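Long-range contacts in adhesin YadA (Yersinia enterocolitica, PDB 1P9H), which binds collagen as a trimeric outer-membrane adhesin and promotes bacterial attachment to and invasion of eukaryotic cells while protecting against serum and phagocytosis: residues V128-K133 with I142-H147; V100-A105 with V113-R118; T121-V126 with D135-V140; K93-S98 with T107-G112; V72-G77 with V86-L91. All coordinates share one frame; numbering follows the deposited sequence.

Contact 1. Residues V128-K133 with I142-H147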
# COMPACT_ATOMS: atom_id res chain seq x y z
N VAL A 128 -6.31 2.78 -0.18
CA VAL A 128 -5.84 1.40 -0.07
C VAL A 128 -7.02 0.52 0.31
O VAL A 128 -7.66 0.74 1.34
CB VAL A 128 -4.74 1.23 1.00
CG1 VAL A 128 -4.26 -0.22 1.02
CG2 VAL A 128 -3.57 2.15 0.70
N GLY A 129 -7.31 -0.47 -0.54
CA GLY A 129 -8.42 -1.36 -0.28
C GLY A 129 -9.31 -1.49 -1.50
O GLY A 129 -9.40 -0.57 -2.31
N PHE A 130 -9.97 -2.63 -1.63
CA PHE A 130 -10.87 -2.85 -2.74
C PHE A 130 -11.96 -1.79 -2.74
O PHE A 130 -12.64 -1.59 -1.73
CB PHE A 130 -11.48 -4.25 -2.64
CG PHE A 130 -12.37 -4.62 -3.80
CD1 PHE A 130 -13.69 -4.21 -3.85
CD2 PHE A 130 -11.87 -5.38 -4.85
CE1 PHE A 130 -14.51 -4.55 -4.93
CE2 PHE A 130 -12.67 -5.73 -5.93
CZ PHE A 130 -14.00 -5.31 -5.97
N ASN A 131 -12.11 -1.09 -3.86
CA ASN A 131 -13.12 -0.05 -4.01
C ASN A 131 -12.99 1.13 -3.04
O ASN A 131 -13.97 1.83 -2.78
CB ASN A 131 -14.52 -0.65 -3.91
CG ASN A 131 -15.60 0.28 -4.43
OD1 ASN A 131 -15.47 0.84 -5.52
ND2 ASN A 131 -16.68 0.44 -3.67
N SER A 132 -11.79 1.34 -2.51
CA SER A 132 -11.56 2.47 -1.60
C SER A 132 -11.59 3.74 -2.46
O SER A 132 -11.19 3.72 -3.62
CB SER A 132 -10.21 2.33 -0.89
OG SER A 132 -9.13 2.21 -1.81
N LYS A 133 -12.08 4.83 -1.88
CA LYS A 133 -12.18 6.09 -2.63
C LYS A 133 -11.76 7.32 -1.83
O LYS A 133 -12.43 7.72 -0.88
CB LYS A 133 -13.63 6.29 -3.09
CG LYS A 133 -14.20 5.19 -3.98
CD LYS A 133 -15.69 5.42 -4.21
CE LYS A 133 -16.31 4.32 -5.05
NZ LYS A 133 -15.80 4.31 -6.44
N ILE A 142 -8.55 4.10 3.81
CA ILE A 142 -7.97 2.77 4.01
C ILE A 142 -9.04 1.77 4.41
O ILE A 142 -9.69 1.93 5.44
CB ILE A 142 -6.89 2.78 5.13
CG1 ILE A 142 -5.88 3.91 4.90
CG2 ILE A 142 -6.18 1.43 5.18
CD1 ILE A 142 -5.06 3.77 3.63
N GLY A 143 -9.21 0.74 3.59
CA GLY A 143 -10.21 -0.28 3.88
C GLY A 143 -11.18 -0.47 2.73
O GLY A 143 -11.38 0.43 1.92
N HIS A 144 -11.77 -1.66 2.66
CA HIS A 144 -12.74 -1.96 1.61
C HIS A 144 -13.87 -0.93 1.61
O HIS A 144 -14.52 -0.71 2.63
CB HIS A 144 -13.33 -3.35 1.82
CG HIS A 144 -14.61 -3.57 1.06
ND1 HIS A 144 -15.82 -3.75 1.69
CD2 HIS A 144 -14.86 -3.62 -0.27
CE1 HIS A 144 -16.77 -3.90 0.77
NE2 HIS A 144 -16.21 -3.82 -0.42
N SER A 145 -14.10 -0.33 0.45
CA SER A 145 -15.15 0.66 0.27
C SER A 145 -15.11 1.82 1.25
O SER A 145 -16.15 2.41 1.58
CB SER A 145 -16.52 -0.02 0.30
OG SER A 145 -16.70 -0.81 -0.87
N SER A 146 -13.91 2.15 1.73
CA SER A 146 -13.76 3.30 2.63
C SER A 146 -13.97 4.49 1.71
O SER A 146 -13.67 4.42 0.51
CB SER A 146 -12.36 3.32 3.26
OG SER A 146 -11.33 3.21 2.30
N HIS A 147 -14.45 5.61 2.24
CA HIS A 147 -14.74 6.73 1.37
C HIS A 147 -14.68 8.10 2.00
O HIS A 147 -15.33 8.37 3.01
CB HIS A 147 -16.12 6.50 0.75
CG HIS A 147 -16.60 7.61 -0.14
ND1 HIS A 147 -15.79 8.24 -1.05
CD2 HIS A 147 -17.83 8.15 -0.29
CE1 HIS A 147 -16.49 9.12 -1.73
NE2 HIS A 147 -17.74 9.09 -1.29
O HOH W 1 -15.52 3.62 -1.44
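Successive coils of the left-handed parallel beta-roll in the YadA head stack their type II beta turns here, G129-S132 of segment V128-K133 and G143-S146 of I142-H147. The backbones are laced in register by G143 N to V128 O (2.7 Å), S145 N to F130 O and K133 N to S146 O. G129 and G143 both have phi near +130°, a shape that suits a residue without CB. Each turn is braced by a serine: S132 OG, set between its own N and carbonyl carbon, donates to G129 O (2.8 Å), and S146 OG does the same for G143 O (2.8 Å). N131 and S145, at the positive-phi turn position, join through N131 ND2 to S145 OG (3.1 Å), nearly straight and in the amide plane. F130 and H144 run side by side, F130 CD1 touching H144 CD2 at 3.8 Å. At the strand end of the contact V128 CG2 packs on I142 CD1 (3.7 Å). At the far end H147 ND1 gives K133 O a weak, in-plane bond of 3.4 Å, and a water spans N131 O and S146 O. H144 ND1 is held by D160. V128 and I142 meet their equivalents in the third subunit. The turns lead from strands 126-128 and 140-142 into strands 133-134 and 147-148, and N131 is backbone-bonded to A117 of the preceding coil.

Contact 2. Residues V100-A105 with V113-R118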
# COMPACT_ATOMS: atom_id res chain seq x y z
N VAL A 100 0.88 6.56 -8.47
CA VAL A 100 1.13 5.13 -8.43
C VAL A 100 -0.19 4.41 -8.21
O VAL A 100 -1.00 4.80 -7.37
CB VAL A 100 2.13 4.72 -7.31
CG1 VAL A 100 3.42 5.51 -7.45
CG2 VAL A 100 1.51 4.93 -5.94
N THR A 101 -0.41 3.37 -9.00
CA THR A 101 -1.63 2.57 -8.91
C THR A 101 -1.26 1.10 -8.97
O THR A 101 -0.38 0.70 -9.74
CB THR A 101 -2.62 2.87 -10.05
OG1 THR A 101 -1.96 2.73 -11.31
CG2 THR A 101 -3.17 4.28 -9.92
N TYR A 102 -1.93 0.29 -8.16
CA TYR A 102 -1.66 -1.15 -8.13
C TYR A 102 -2.95 -1.91 -7.95
O TYR A 102 -3.59 -1.82 -6.90
CB TYR A 102 -0.71 -1.45 -6.97
CG TYR A 102 -0.10 -2.83 -6.98
CD1 TYR A 102 -0.48 -3.78 -6.03
CD2 TYR A 102 0.87 -3.17 -7.91
CE1 TYR A 102 0.12 -5.05 -6.01
CE2 TYR A 102 1.47 -4.43 -7.91
CZ TYR A 102 1.09 -5.36 -6.96
OH TYR A 102 1.71 -6.58 -6.94
N GLY A 103 -3.34 -2.66 -8.98
CA GLY A 103 -4.57 -3.43 -8.91
C GLY A 103 -5.46 -3.22 -10.12
O GLY A 103 -5.36 -2.21 -10.80
N ALA A 104 -6.33 -4.20 -10.38
CA ALA A 104 -7.24 -4.12 -11.51
C ALA A 104 -8.15 -2.90 -11.40
O ALA A 104 -8.80 -2.68 -10.38
CB ALA A 104 -8.08 -5.39 -11.58
N ALA A 105 -8.19 -2.11 -12.47
CA ALA A 105 -9.04 -0.93 -12.53
C ALA A 105 -8.80 0.09 -11.43
O ALA A 105 -9.71 0.83 -11.04
CB ALA A 105 -10.51 -1.35 -12.54
N VAL A 113 -1.81 7.78 -4.56
CA VAL A 113 -1.52 6.36 -4.34
C VAL A 113 -2.85 5.61 -4.29
O VAL A 113 -3.72 5.94 -3.48
CB VAL A 113 -0.78 6.13 -2.99
CG1 VAL A 113 -0.68 4.64 -2.70
CG2 VAL A 113 0.60 6.77 -3.03
N ALA A 114 -3.02 4.62 -5.16
CA ALA A 114 -4.25 3.82 -5.17
C ALA A 114 -3.84 2.35 -5.22
O ALA A 114 -3.32 1.89 -6.24
CB ALA A 114 -5.13 4.18 -6.36
N ILE A 115 -4.08 1.64 -4.13
CA ILE A 115 -3.70 0.23 -4.02
C ILE A 115 -4.93 -0.65 -3.79
O ILE A 115 -5.65 -0.46 -2.81
CB ILE A 115 -2.72 0.01 -2.85
CG1 ILE A 115 -1.56 1.01 -2.93
CG2 ILE A 115 -2.20 -1.42 -2.86
CD1 ILE A 115 -0.72 0.89 -4.19
N GLY A 116 -5.16 -1.60 -4.69
CA GLY A 116 -6.30 -2.48 -4.57
C GLY A 116 -7.17 -2.38 -5.80
O GLY A 116 -7.20 -1.34 -6.46
N ALA A 117 -7.87 -3.46 -6.14
CA ALA A 117 -8.74 -3.41 -7.31
C ALA A 117 -9.80 -2.34 -7.08
O ALA A 117 -10.35 -2.23 -5.98
CB ALA A 117 -9.40 -4.77 -7.54
N ARG A 118 -10.07 -1.55 -8.11
CA ARG A 118 -11.06 -0.47 -8.06
C ARG A 118 -10.74 0.67 -7.10
O ARG A 118 -11.56 1.56 -6.89
CB ARG A 118 -12.45 -1.04 -7.75
CG ARG A 118 -13.00 -1.92 -8.85
CD ARG A 118 -14.40 -2.41 -8.52
NE ARG A 118 -14.95 -3.26 -9.57
CZ ARG A 118 -16.13 -3.87 -9.50
NH1 ARG A 118 -16.88 -3.73 -8.42
NH2 ARG A 118 -16.55 -4.63 -10.51
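In V100, chi1 of -55° sends CG1 anti to the carbonyl carbon and leaves CG2 between N and C, and this single methyl lies against V113, closest to V113 CG2 at 3.6 Å. In I115, chi2 of -61° turns CD1 back to Y102 CB (3.6 Å). Branched V100, V113 and I115 suit strands, and they share one face with Y102; T101 and A114 occupy the other, where A114, a small residue, packs on A108 of strand 107-108. Between the backbones run A114 N to V100 O (3.0 Å), Y102 N to A114 O (2.9 Å) and G116 N to Y102 O (2.7 Å). Past the strands, R118 N bonds A104 O (2.8 Å). G103 and G116 make the bend with phi beyond +120°, which a CB would crowd, and the CB atoms of A104 and A117 come to 4.3 Å just past it. Y102 OH is bonded to T101 O of the second subunit, and the Y102 rings of the three subunits meet edge-to-face. With strand axes 4.7 Å apart and an apolar face turned to the trimer interior, this is the parallel, coil-on-coil pairing of the left-handed beta-roll of the YadA head.

Contact 3. Residues T121-V126 with D135-V140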
# COMPACT_ATOMS: atom_id res chain seq x y z
N THR A 121 -8.12 7.42 -6.19
CA THR A 121 -7.73 8.56 -5.40
C THR A 121 -7.57 9.83 -6.22
O THR A 121 -7.19 9.79 -7.40
CB THR A 121 -6.39 8.33 -4.66
OG1 THR A 121 -6.07 9.49 -3.88
CG2 THR A 121 -5.26 8.09 -5.65
N SER A 122 -7.94 10.94 -5.61
CA SER A 122 -7.82 12.23 -6.26
C SER A 122 -6.38 12.66 -6.00
O SER A 122 -5.63 11.95 -5.34
CB SER A 122 -8.80 13.24 -5.65
OG SER A 122 -8.77 14.47 -6.36
N ASP A 123 -6.01 13.82 -6.53
CA ASP A 123 -4.65 14.33 -6.37
C ASP A 123 -4.08 14.20 -4.96
O ASP A 123 -4.78 14.43 -3.97
CB ASP A 123 -4.59 15.80 -6.78
CG ASP A 123 -4.97 16.03 -8.22
OD1 ASP A 123 -6.07 15.60 -8.62
OD2 ASP A 123 -4.18 16.66 -8.95
N THR A 124 -2.81 13.82 -4.89
CA THR A 124 -2.09 13.73 -3.62
C THR A 124 -2.80 12.96 -2.51
O THR A 124 -2.53 13.19 -1.33
CB THR A 124 -1.78 15.15 -3.11
OG1 THR A 124 -1.54 16.01 -4.23
CG2 THR A 124 -0.54 15.15 -2.24
N GLY A 125 -3.68 12.05 -2.88
CA GLY A 125 -4.40 11.27 -1.88
C GLY A 125 -3.87 9.86 -1.76
O GLY A 125 -2.92 9.47 -2.45
N VAL A 126 -4.48 9.09 -0.86
CA VAL A 126 -4.10 7.70 -0.65
C VAL A 126 -5.36 6.87 -0.50
O VAL A 126 -6.22 7.16 0.33
CB VAL A 126 -3.26 7.53 0.64
CG1 VAL A 126 -3.03 6.05 0.91
CG2 VAL A 126 -1.93 8.26 0.51
N ASP A 135 -11.76 10.61 -2.58
CA ASP A 135 -12.27 11.62 -3.50
C ASP A 135 -11.82 13.05 -3.26
O ASP A 135 -11.72 13.84 -4.21
CB ASP A 135 -13.80 11.58 -3.54
CG ASP A 135 -14.34 10.35 -4.24
OD1 ASP A 135 -13.54 9.57 -4.80
OD2 ASP A 135 -15.57 10.16 -4.23
N ALA A 136 -11.56 13.40 -2.01
CA ALA A 136 -11.11 14.75 -1.71
C ALA A 136 -9.60 14.78 -1.93
O ALA A 136 -8.91 13.82 -1.63
CB ALA A 136 -11.44 15.11 -0.26
N LYS A 137 -9.09 15.88 -2.48
CA LYS A 137 -7.65 15.97 -2.69
C LYS A 137 -6.97 15.82 -1.33
O LYS A 137 -7.49 16.27 -0.31
CB LYS A 137 -7.28 17.30 -3.34
CG LYS A 137 -7.80 17.45 -4.76
CD LYS A 137 -7.23 18.70 -5.43
CE LYS A 137 -7.69 18.80 -6.88
NZ LYS A 137 -7.07 19.97 -7.57
N ASN A 138 -5.82 15.16 -1.33
CA ASN A 138 -5.03 14.93 -0.13
C ASN A 138 -5.70 14.04 0.92
O ASN A 138 -5.18 13.89 2.02
CB ASN A 138 -4.65 16.27 0.52
CG ASN A 138 -3.88 17.17 -0.42
OD1 ASN A 138 -4.40 17.58 -1.46
ND2 ASN A 138 -2.65 17.49 -0.06
N SER A 139 -6.84 13.44 0.58
CA SER A 139 -7.53 12.59 1.54
C SER A 139 -6.92 11.19 1.61
O SER A 139 -6.10 10.81 0.77
CB SER A 139 -9.03 12.49 1.21
OG SER A 139 -9.25 11.89 -0.05
N VAL A 140 -7.32 10.44 2.64
CA VAL A 140 -6.82 9.08 2.86
C VAL A 140 -7.99 8.15 3.15
O VAL A 140 -8.79 8.42 4.05
CB VAL A 140 -5.86 9.04 4.08
CG1 VAL A 140 -5.44 7.60 4.38
CG2 VAL A 140 -4.63 9.89 3.80
O HOH W 2 -11.46 15.94 -6.04
O HOH W 3 -2.80 12.12 1.32
O HOH W 4 -3.42 18.30 -3.90
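V126 and V140 mark the tightly packed end of this contact, where the chains leave their turns and enter strands. V126 N bonds S139 O (2.9 Å), V140 CA lies 3.2 Å from V126 O, and V126 CB touches V140 CG2 at 4.2 Å; compact beta-branched residues fill this inner face, with V128 and I142 of the third subunit beyond. Next to it G125 lets the chains close up: a CB here would be tight against S139 O and clash with T121 OG1, which donates in plane to S122 O. The middle is still close: N138 N reaches D123 O (2.9 Å) at 170°, and N138 CA sits 3.3 Å from T124 O. T124 and N138 each take the positive-phi place of a type II turn, which asparagine adopts readily. N138 CG, beside its backbone N (chi1 -57°), lies next to T124. Two waters bridge this pair beside the third subunit, T124 OG1 to N138 OD1 and, weakly on the N138 side, T124 O to N138 O; D160 of that subunit engages N138 ND2.

The exposed side, around K137, is looser. S122, one of two conformers, sets CB 3.3 Å from D135 O and OG 3.5 Å from K137 CG, and a water joins S122 OG to D135 O. K137 runs beside D123, yet D123 OD1 and K137 NZ stay 4.6 Å apart, a separation made less certain by a second D123 conformer. The whole is a pair of type II turns stacked on successive coils of the YadA beta-roll.

Contact 4. Residues K93-S98 with T107-G112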
# COMPACT_ATOMS: atom_id res chain seq x y z
N LYS A 93 -4.73 2.68 -14.07
CA LYS A 93 -4.30 3.92 -14.67
C LYS A 93 -3.80 5.00 -13.72
O LYS A 93 -4.49 5.42 -12.79
CB LYS A 93 -5.39 4.49 -15.60
CG LYS A 93 -6.76 4.70 -14.98
CD LYS A 93 -7.76 5.11 -16.06
CE LYS A 93 -9.12 5.50 -15.48
NZ LYS A 93 -9.82 4.34 -14.86
N ALA A 94 -2.55 5.40 -13.95
CA ALA A 94 -1.90 6.45 -13.18
C ALA A 94 -2.06 7.64 -14.11
O ALA A 94 -1.37 7.75 -15.12
CB ALA A 94 -0.42 6.10 -12.98
N LEU A 95 -2.98 8.53 -13.75
CA LEU A 95 -3.34 9.68 -14.57
C LEU A 95 -2.62 11.01 -14.38
O LEU A 95 -3.04 12.02 -14.94
CB LEU A 95 -4.84 9.92 -14.44
CG LEU A 95 -5.73 8.71 -14.75
CD1 LEU A 95 -7.18 9.05 -14.46
CD2 LEU A 95 -5.54 8.29 -16.19
N GLY A 96 -1.56 11.02 -13.59
CA GLY A 96 -0.84 12.25 -13.37
C GLY A 96 0.61 11.96 -13.03
O GLY A 96 0.96 10.81 -12.77
N ASP A 97 1.44 12.99 -13.04
CA ASP A 97 2.85 12.80 -12.71
C ASP A 97 3.02 12.15 -11.35
O ASP A 97 2.28 12.46 -10.41
CB ASP A 97 3.59 14.14 -12.71
CG ASP A 97 3.64 14.79 -14.08
OD1 ASP A 97 3.39 14.09 -15.09
OD2 ASP A 97 3.94 16.00 -14.15
N SER A 98 3.98 11.23 -11.27
CA SER A 98 4.31 10.54 -10.03
C SER A 98 3.24 9.67 -9.39
O SER A 98 3.48 9.06 -8.35
CB SER A 98 4.80 11.55 -8.99
OG SER A 98 5.88 12.31 -9.51
N THR A 107 -7.19 3.54 -9.96
CA THR A 107 -6.97 4.84 -10.58
C THR A 107 -6.39 5.86 -9.60
O THR A 107 -6.84 5.96 -8.46
CB THR A 107 -8.29 5.41 -11.14
OG1 THR A 107 -8.89 4.46 -12.01
CG2 THR A 107 -8.04 6.71 -11.90
N ALA A 108 -5.41 6.63 -10.06
CA ALA A 108 -4.80 7.65 -9.21
C ALA A 108 -4.41 8.89 -9.98
O ALA A 108 -3.78 8.82 -11.04
CB ALA A 108 -3.57 7.07 -8.50
N GLN A 109 -4.79 10.05 -9.44
CA GLN A 109 -4.44 11.32 -10.06
C GLN A 109 -3.03 11.69 -9.63
O GLN A 109 -2.39 10.96 -8.87
CB GLN A 109 -5.42 12.41 -9.61
CG GLN A 109 -6.83 12.23 -10.13
CD GLN A 109 -6.88 12.16 -11.65
OE1 GLN A 109 -6.29 12.99 -12.34
NE2 GLN A 109 -7.60 11.18 -12.17
N LYS A 110 -2.54 12.83 -10.11
CA LYS A 110 -1.20 13.29 -9.78
C LYS A 110 -0.80 13.14 -8.32
O LYS A 110 -1.55 13.50 -7.41
CB LYS A 110 -1.03 14.75 -10.20
CG LYS A 110 0.34 15.33 -9.86
CD LYS A 110 0.48 16.76 -10.37
CE LYS A 110 1.84 17.34 -9.99
NZ LYS A 110 2.04 18.70 -10.54
N ASP A 111 0.41 12.62 -8.10
CA ASP A 111 0.98 12.42 -6.77
C ASP A 111 0.14 11.56 -5.83
O ASP A 111 0.34 11.58 -4.62
CB ASP A 111 1.25 13.77 -6.09
CG ASP A 111 2.25 14.61 -6.85
OD1 ASP A 111 3.04 14.05 -7.65
OD2 ASP A 111 2.27 15.85 -6.65
N GLY A 112 -0.79 10.80 -6.40
CA GLY A 112 -1.64 9.96 -5.57
C GLY A 112 -1.17 8.52 -5.47
O GLY A 112 -0.26 8.08 -6.17
O HOH W 5 -8.57 2.21 -13.75
O HOH W 6 -5.41 13.72 -15.15
O HOH W 7 4.82 17.09 -11.59
O HOH W 8 2.70 8.78 -5.73
O HOH W 9 4.97 14.99 -9.19
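L95 and Q109 meet through the flat carboxamide of Q109, with NE2 beside L95 CD1 and OE1 near L95 CB; Q109 was modelled in two conformers, so this arrangement is only one of its states. The second flat group, the carboxylate of D111, puts OD1 at 3.3 Å from S98 CB, and a water joins the same OD1 to S98 OG. That D111 OD1 also lies 3.3 Å from D97 O, a pair of acceptors. Close by, D111 N bonds D97 O (3.0 Å), which ties the two bends together. D111 occupies the positive-phi site of the type II turn Q109-G112, and the turn itself is closed by G112 N to Q109 O.

At the strand end the ladder is A108 N to K93 O (3.1 Å) and L95 N to A108 O (2.8 Å). The side chain of K93, with CG between N and C (chi1 55°), lies across T107; K93 NZ and T107 OG1 stand 3.0 Å apart, and one water accepts from both. T107 CG2 also meets L95 CD1 (3.6 Å), so threonine serves both with its methyl and with its hydroxyl. G96 has no CB, which allows its CA to approach K110 N to 3.7 Å; its own N is buried without a partner. K110 runs extended past D97, K110 CG near D97 O, while D97 OD1 is bonded to V83 N. A94 and A108, small residues on the other face, pack against T101 of strand 100-102. Strands 93-94 and 107-108 are neighbours in the parallel sheet that continues to 120-121, and T107 is bonded onward to A119, while S98 and D111 pack on A117 and F130 of the third subunit.

Contact 5. Residues V72-G77 with V86-L91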
# COMPACT_ATOMS: atom_id res chain seq x y z
N VAL A 72 6.01 3.57 -15.82
CA VAL A 72 5.95 2.11 -15.85
C VAL A 72 4.51 1.64 -15.91
O VAL A 72 3.69 2.02 -15.08
CB VAL A 72 6.60 1.52 -14.58
CG1 VAL A 72 6.48 -0.01 -14.58
CG2 VAL A 72 8.07 1.93 -14.50
N ALA A 73 4.20 0.81 -16.90
CA ALA A 73 2.86 0.27 -17.06
C ALA A 73 2.96 -1.22 -17.31
O ALA A 73 3.55 -1.66 -18.30
CB ALA A 73 2.14 0.95 -18.23
N VAL A 74 2.41 -2.01 -16.40
CA VAL A 74 2.43 -3.46 -16.54
C VAL A 74 1.01 -3.99 -16.33
O VAL A 74 0.42 -3.80 -15.27
CB VAL A 74 3.37 -4.12 -15.50
CG1 VAL A 74 3.37 -5.64 -15.70
CG2 VAL A 74 4.78 -3.57 -15.66
N GLY A 75 0.47 -4.64 -17.35
CA GLY A 75 -0.87 -5.17 -17.26
C GLY A 75 -1.66 -4.84 -18.51
O GLY A 75 -1.43 -3.80 -19.14
N ALA A 76 -2.58 -5.72 -18.88
CA ALA A 76 -3.38 -5.49 -20.08
C ALA A 76 -4.17 -4.20 -19.94
O ALA A 76 -4.88 -4.00 -18.96
CB ALA A 76 -4.32 -6.66 -20.31
N GLY A 77 -4.04 -3.33 -20.93
CA GLY A 77 -4.77 -2.08 -20.90
C GLY A 77 -4.33 -1.10 -19.84
O GLY A 77 -5.01 -0.10 -19.59
N VAL A 86 3.50 5.12 -12.17
CA VAL A 86 3.56 3.67 -12.16
C VAL A 86 2.16 3.08 -12.07
O VAL A 86 1.41 3.40 -11.15
CB VAL A 86 4.38 3.16 -10.96
CG1 VAL A 86 4.48 1.64 -10.99
CG2 VAL A 86 5.78 3.79 -10.98
N ALA A 87 1.81 2.23 -13.03
CA ALA A 87 0.49 1.59 -13.04
C ALA A 87 0.64 0.11 -13.33
O ALA A 87 1.13 -0.28 -14.39
CB ALA A 87 -0.38 2.24 -14.11
N ILE A 88 0.23 -0.73 -12.38
CA ILE A 88 0.31 -2.17 -12.57
C ILE A 88 -1.02 -2.82 -12.25
O ILE A 88 -1.62 -2.57 -11.21
CB ILE A 88 1.42 -2.80 -11.71
CG1 ILE A 88 2.78 -2.26 -12.17
CG2 ILE A 88 1.38 -4.33 -11.83
CD1 ILE A 88 3.98 -2.92 -11.51
N GLY A 89 -1.47 -3.65 -13.19
CA GLY A 89 -2.74 -4.33 -13.04
C GLY A 89 -3.55 -4.09 -14.30
O GLY A 89 -3.37 -3.07 -14.97
N PRO A 90 -4.45 -5.01 -14.67
CA PRO A 90 -5.25 -4.81 -15.87
C PRO A 90 -6.16 -3.60 -15.73
O PRO A 90 -6.87 -3.46 -14.73
CB PRO A 90 -6.02 -6.13 -16.00
CG PRO A 90 -6.17 -6.57 -14.58
CD PRO A 90 -4.80 -6.28 -14.00
N LEU A 91 -6.12 -2.71 -16.72
CA LEU A 91 -6.93 -1.49 -16.74
C LEU A 91 -6.59 -0.50 -15.63
O LEU A 91 -7.38 0.38 -15.30
CB LEU A 91 -8.42 -1.84 -16.71
CG LEU A 91 -8.89 -2.70 -17.88
CD1 LEU A 91 -10.39 -2.96 -17.76
CD2 LEU A 91 -8.58 -2.00 -19.19
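V72 and V86, A73 and A87, and V74 and I88 pair in register as parallel neighbours, strands 72-74 and 86-88 running 4.7 Å apart at only 4°. The backbone bonds come first: A87 N to V72 O (2.8 Å), V74 N to A87 O (2.9 Å) and G89 N to V74 O (2.8 Å). After the strands L91 N adds a bond to A76 O (2.9 Å). CA-H...O contacts accompany these bonds, among them I88 CA to V74 O.

Apolar contacts follow. V74 CB meets I88 CG1 at 3.9 Å, while I88 CG2, anti to the backbone N, comes to 3.6 Å from V74 O. V72 CB and V86 CG1 touch more lightly, at 4.2 Å. On the other face A87 packs on S92 and T101, and A73 on S78; small residues fit these close neighbours.

Shape forms the third group. G75 and G89 bend the chain at phi near +130°, G77 has positive phi beside L91 CD2, and P90 has no N-H to offer, its ring restraining phi near the -64° found here. I88 packs on I88 of the second subunit and Y102 of the third. Since the side chains here are hydrocarbon, direction and register come from the backbone bonds, and the apolar face is consistent with burial in the trimer.

From the N terminus, contact 5 comes first and closes the loop 78-85; it ends before any other opens. Contact 4 then closes 99-106, and contact 2 closes 106-112; their segments alternate, so they cross, and V100 N to G112 O ties them. Contacts 3 and 1 repeat that crossing further along, closing 127-134 and 134-141. None is nested inside another. Contacts 5 and 2 begin on the longer parallel sheet, adjoin through strands 86-88 and 100-102, and run into its bends; contact 4 begins on the sheet of strands 93-94 and 107-108, and contacts 1 and 3 lie mostly in the bends. Hydrogen bonds continue from contact 2 to contacts 1 and 3, making one continuous roll.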